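Local coordinates for protein putative GntR-family transcriptional regulator (Bordetella bronchiseptica RB50, PDB 3CNV) that probably regulates transcription as a GntR-family repressor or activator, its UTRA domain sensing a small effector molecule and so controlling DNA binding, at the interface of chains A and B. Coordinates in Å, arbitrary orientation; residue numbers count along the deposited sequence, not the author numbering. Chains: chain A/B, Putative GntR-family transcriptional regulator.

Contacts 1 and 2 are neighbouring stretches of one two-fold symmetric interface, their C-alpha centres about 14 Å apart. A:Tyr157 belongs to both: its phenol hydroxyl works in contact 1, its backbone in contact 2. Strand 100-111 of chain A pairs with strand 155-161 of chain B in contact 1, and strand 102-111 of chain B with strand 155-161 of chain A in contact 2, so the chains swap roles. By the symmetry, each contact recurs with the chains exchanged. Reciprocal pairing of this kind would suit a dimer of UTRA domains, although the deposited assembly holds four copies and coordinates alone do not establish the biological oligomer.

Contact 1: the interface of chains A and B. Residues chain A 5, 7, 103-105, 157; chain B 159, 161.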
loop_
_atom_site.group_PDB
_atom_site.type_symbol
_atom_site.label_atom_id
_atom_site.label_comp_id
_atom_site.label_asym_id
_atom_site.label_seq_id
_atom_site.Cartn_x
_atom_site.Cartn_y
_atom_site.Cartn_z
ATOM N N PHE A 5 6.836 -8.072 6.656
ATOM C CA PHE A 5 5.533 -7.435 6.863
ATOM C C PHE A 5 5.370 -6.648 8.172
ATOM O O PHE A 5 4.487 -5.745 8.267
ATOM C CB PHE A 5 4.373 -8.442 6.772
ATOM C CG PHE A 5 4.122 -9.040 5.390
ATOM C CD1 PHE A 5 3.876 -8.265 4.261
ATOM C CD2 PHE A 5 4.079 -10.410 5.252
ATOM C CE1 PHE A 5 3.605 -8.866 3.062
ATOM C CE2 PHE A 5 3.836 -11.008 4.037
ATOM C CZ PHE A 5 3.606 -10.260 2.952
ATOM N N ARG A 7 5.092 -4.171 10.934
ATOM C CA ARG A 7 4.911 -2.719 10.885
ATOM C C ARG A 7 5.120 -2.022 12.243
ATOM O O ARG A 7 4.917 -0.834 12.379
ATOM C CB ARG A 7 3.531 -2.387 10.356
ATOM C CG ARG A 7 3.331 -2.768 8.854
ATOM C CD ARG A 7 4.219 -2.089 7.888
ATOM N NE ARG A 7 3.753 -2.445 6.565
ATOM C CZ ARG A 7 2.671 -1.920 5.987
ATOM N NH1 ARG A 7 1.909 -1.021 6.652
ATOM N NH2 ARG A 7 2.276 -2.337 4.787
ATOM N N ALA A 103 0.126 -9.584 1.507
ATOM C CA ALA A 103 -0.627 -9.935 2.717
ATOM C C ALA A 103 -1.885 -9.132 2.890
ATOM O O ALA A 103 -1.933 -7.953 2.473
ATOM C CB ALA A 103 0.184 -9.895 3.974
ATOM N N ASP A 104 -2.952 -9.807 3.344
ATOM C CA ASP A 104 -4.250 -9.096 3.627
ATOM C C ASP A 104 -4.411 -9.178 5.128
ATOM O O ASP A 104 -4.265 -10.252 5.715
ATOM C CB ASP A 104 -5.480 -9.688 2.952
ATOM C CG ASP A 104 -5.465 -9.527 1.419
ATOM O OD1 ASP A 104 -5.036 -8.443 0.869
ATOM O OD2 ASP A 104 -5.922 -10.533 0.766
ATOM N N GLU A 105 -4.649 -8.022 5.740
ATOM C CA GLU A 105 -4.804 -7.933 7.191
ATOM C C GLU A 105 -6.085 -7.287 7.620
ATOM O O GLU A 105 -6.676 -6.394 6.955
ATOM C CB GLU A 105 -3.633 -7.199 7.859
ATOM C CG GLU A 105 -2.323 -7.891 7.642
ATOM C CD GLU A 105 -1.170 -7.115 8.267
ATOM O OE1 GLU A 105 -1.363 -5.924 8.668
ATOM O OE2 GLU A 105 -0.087 -7.690 8.340
ATOM N N TYR A 157 1.876 0.599 15.111
ATOM C CA TYR A 157 1.865 -0.041 13.798
ATOM C C TYR A 157 1.838 1.070 12.754
ATOM O O TYR A 157 0.906 1.909 12.681
ATOM C CB TYR A 157 0.655 -0.974 13.705
ATOM C CG TYR A 157 0.365 -1.632 12.345
ATOM C CD1 TYR A 157 -0.093 -0.869 11.265
ATOM C CD2 TYR A 157 0.357 -2.997 12.209
ATOM C CE1 TYR A 157 -0.390 -1.503 9.987
ATOM C CE2 TYR A 157 0.053 -3.607 10.988
ATOM C CZ TYR A 157 -0.308 -2.857 9.898
ATOM O OH TYR A 157 -0.693 -3.447 8.709
ATOM N N ASN B 159 -6.297 -3.700 5.730
ATOM C CA ASN B 159 -5.060 -3.270 5.109
ATOM C C ASN B 159 -4.478 -4.354 4.244
ATOM O O ASN B 159 -4.296 -5.463 4.685
ATOM C CB ASN B 159 -4.022 -2.928 6.157
ATOM C CG ASN B 159 -2.887 -2.017 5.637
ATOM O OD1 ASN B 159 -3.038 -1.181 4.709
ATOM N ND2 ASN B 159 -1.741 -2.174 6.269
ATOM N N LEU B 161 -1.007 -5.278 2.200
ATOM C CA LEU B 161 0.438 -5.043 2.207
ATOM C C LEU B 161 1.078 -5.686 1.005
ATOM O O LEU B 161 0.808 -6.857 0.683
ATOM C CB LEU B 161 1.067 -5.662 3.439
ATOM C CG LEU B 161 0.567 -5.140 4.826
ATOM C CD1 LEU B 161 -0.814 -5.692 5.190
ATOM C CD2 LEU B 161 1.531 -5.516 5.949
HETATM O O HOH W 1 -0.215 -1.378 3.604
#
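B:Leu161 sets its isobutyl group among A:Glu105, A:Arg7 and A:Phe5, and 89 Å² of its surface is hidden by chain A. CD1 of B:Leu161 meets the carboxylate carbon CD of A:Glu105 at 3.4 Å, the two side chains crossing at about a right angle. CD2 sits between the guanidinium of A:Arg7 and OE2 of A:Glu105. The arginine arrives from the opposite direction, and its NH2 comes to 3.3 Å from the branch carbon CG of B:Leu161. The bend of A:Arg7 at chi2 carries the guanidinium back over the leucine. At the other flank A:Phe5 offers a ring margin, CD1, to the B:Leu161 CB at 3.9 Å, while A:Ala103 CB lies above one face of this ring, toward its rim, within chain A.

The polar half centres on B:Asn159. Its CG lies anti to the backbone N (chi1 -160°), directing the amide toward A:Tyr157. The amide nitrogen ND2 donates to the phenol OH of A:Tyr157 at 2.9 Å, with the acceptor only 9° from the amide plane; ND2 in turn lies at the edge of the tyrosine ring, in its plane. That hydroxyl passes its own hydrogen to OE1 of A:Glu105 at 2.6 Å, giving a relay from amide through phenol to carboxylate that should fix the carboxylate beside the leucine. A:Arg7 CB sits over the centre of one tyrosine face, which probably limits the ring's movement. A water bridges NH2 of A:Arg7 to OD1 of B:Asn159, in the guanidinium plane and almost straight at the hydrogen (173°).

Beneath these groups, paired backbone bonds join A:Ala103 to B:Leu161, with B:Leu161 N to A:Ala103 O at 2.8 Å, and A:Glu105 to B:Asn159. Strand 100-111 of chain A thus runs antiparallel to the C-terminal strand 155-161 of chain B, extending a beta-sheet across the subunit boundary, with the N-terminal segment of chain A packed against it.

Contact 2: the interface of chains A and B. Residues chain A 127-129, 152, 156-157; chain B 107-109.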
loop_
_atom_site.group_PDB
_atom_site.type_symbol
_atom_site.label_atom_id
_atom_site.label_comp_id
_atom_site.label_asym_id
_atom_site.label_seq_id
_atom_site.Cartn_x
_atom_site.Cartn_y
_atom_site.Cartn_z
ATOM N N PRO A 127 -5.920 -3.057 26.580
ATOM C CA PRO A 127 -5.982 -2.905 25.120
ATOM C C PRO A 127 -4.720 -3.381 24.378
ATOM O O PRO A 127 -3.573 -2.994 24.741
ATOM C CB PRO A 127 -6.199 -1.402 24.954
ATOM C CG PRO A 127 -6.842 -0.990 26.198
ATOM C CD PRO A 127 -6.149 -1.757 27.251
ATOM N N LEU A 128 -4.976 -4.266 23.401
ATOM C CA LEU A 128 -4.024 -4.854 22.463
ATOM C C LEU A 128 -4.493 -4.645 21.025
ATOM O O LEU A 128 -5.676 -4.520 20.707
ATOM C CB LEU A 128 -3.852 -6.388 22.640
ATOM C CG LEU A 128 -3.503 -6.917 24.010
ATOM C CD1 LEU A 128 -3.311 -8.462 23.997
ATOM C CD2 LEU A 128 -2.267 -6.223 24.579
ATOM N N LEU A 129 -3.512 -4.534 20.179
ATOM C CA LEU A 129 -3.720 -4.496 18.734
ATOM C C LEU A 129 -3.690 -5.941 18.213
ATOM O O LEU A 129 -2.706 -6.632 18.312
ATOM C CB LEU A 129 -2.723 -3.595 18.060
ATOM C CG LEU A 129 -2.828 -3.399 16.511
ATOM C CD1 LEU A 129 -4.186 -2.841 16.126
ATOM C CD2 LEU A 129 -1.665 -2.503 15.955
ATOM N N THR A 152 0.913 -2.140 22.425
ATOM C CA THR A 152 1.282 -0.846 21.771
ATOM C C THR A 152 1.407 0.274 22.730
ATOM O O THR A 152 0.854 1.355 22.546
ATOM C CB THR A 152 0.287 -0.450 20.672
ATOM O OG1 THR A 152 -1.008 -0.316 21.255
ATOM C CG2 THR A 152 0.258 -1.450 19.610
ATOM N N HIS A 156 3.999 1.381 17.861
ATOM C CA HIS A 156 2.780 1.518 17.103
ATOM C C HIS A 156 2.978 0.769 15.793
ATOM O O HIS A 156 4.106 0.368 15.411
ATOM C CB HIS A 156 2.452 3.016 16.861
ATOM C CG HIS A 156 3.547 3.743 16.158
ATOM N ND1 HIS A 156 4.579 4.354 16.832
ATOM C CD2 HIS A 156 3.843 3.846 14.834
ATOM C CE1 HIS A 156 5.449 4.820 15.951
ATOM N NE2 HIS A 156 5.024 4.521 14.731
ATOM N N TYR A 157 1.876 0.599 15.111
ATOM C CA TYR A 157 1.865 -0.041 13.798
ATOM C C TYR A 157 1.838 1.070 12.754
ATOM O O TYR A 157 0.906 1.909 12.681
ATOM C CB TYR A 157 0.655 -0.974 13.705
ATOM C CG TYR A 157 0.365 -1.632 12.345
ATOM C CD1 TYR A 157 -0.093 -0.869 11.265
ATOM C CD2 TYR A 157 0.357 -2.997 12.209
ATOM C CE1 TYR A 157 -0.390 -1.503 9.987
ATOM C CE2 TYR A 157 0.053 -3.607 10.988
ATOM C CZ TYR A 157 -0.308 -2.857 9.898
ATOM O OH TYR A 157 -0.693 -3.447 8.709
ATOM N N LEU B 107 -0.904 3.488 14.204
ATOM C CA LEU B 107 -2.041 2.820 14.835
ATOM C C LEU B 107 -1.605 2.153 16.103
ATOM O O LEU B 107 -0.550 1.567 16.171
ATOM C CB LEU B 107 -2.682 1.765 13.962
ATOM C CG LEU B 107 -3.566 2.114 12.768
ATOM C CD1 LEU B 107 -2.757 2.859 11.791
ATOM C CD2 LEU B 107 -4.156 0.836 12.153
ATOM N N ARG B 108 -2.467 2.292 17.082
ATOM C CA ARG B 108 -2.285 1.664 18.446
ATOM C C ARG B 108 -3.631 1.363 19.091
ATOM O O ARG B 108 -4.648 1.930 18.726
ATOM C CB ARG B 108 -1.413 2.547 19.371
ATOM C CG ARG B 108 -1.593 4.014 19.163
ATOM C CD ARG B 108 -0.640 5.046 19.976
ATOM N NE ARG B 108 0.754 5.256 19.493
ATOM C CZ ARG B 108 1.153 6.225 18.647
ATOM N NH1 ARG B 108 0.313 7.073 18.077
ATOM N NH2 ARG B 108 2.417 6.347 18.357
ATOM N N ALA B 109 -3.615 0.437 20.047
ATOM C CA ALA B 109 -4.794 0.159 20.861
ATOM C C ALA B 109 -4.660 0.933 22.147
ATOM O O ALA B 109 -3.620 0.951 22.772
ATOM C CB ALA B 109 -4.933 -1.371 21.099
#
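A:Tyr157 and B:Leu107 are joined by a reciprocal pair of backbone bonds, the evidence for an antiparallel bridge here. The A:Tyr157 N donates to B:Leu107 O at 2.8 Å, nearly straight at the hydrogen (177°), and B:Leu107 N returns a bond of 2.8 Å to A:Tyr157 O.

A side chain takes over farther along the strand. The hydroxyl OG1 of A:Thr152, held between its backbone N and carbonyl carbon (chi1 60°), accepts from B:Ala109 N at 3.0 Å. The loop residue thereby satisfies a strand amide, and its CB rests 3.7 Å from the B:Arg108 CB.

The A:His156 imidazole and the B:Arg108 guanidinium meet through proximity rather than a hydrogen bond. They lie side by side, pointing the same way, with planes 63° apart; NH2 of B:Arg108 stands 3.3 Å from ND1 of A:His156. The bend of B:Arg108 at chi3 swings its end alongside the histidine, and such proximity might disfavour a protonated imidazole.

Apolar packing closes the far end. The methyl of B:Ala109 faces the backbone at the start of strand 127-137, with its CB 3.3 Å from the carbonyl O of A:Leu128, and A:Pro127 CB borders the same methyl.

By gripping strand 102-111 of chain B with the C-terminal strand, the preceding loop and the start of strand 127-137 of chain A, the patch probably helps hold the two effector-binding domains in register as a dimer.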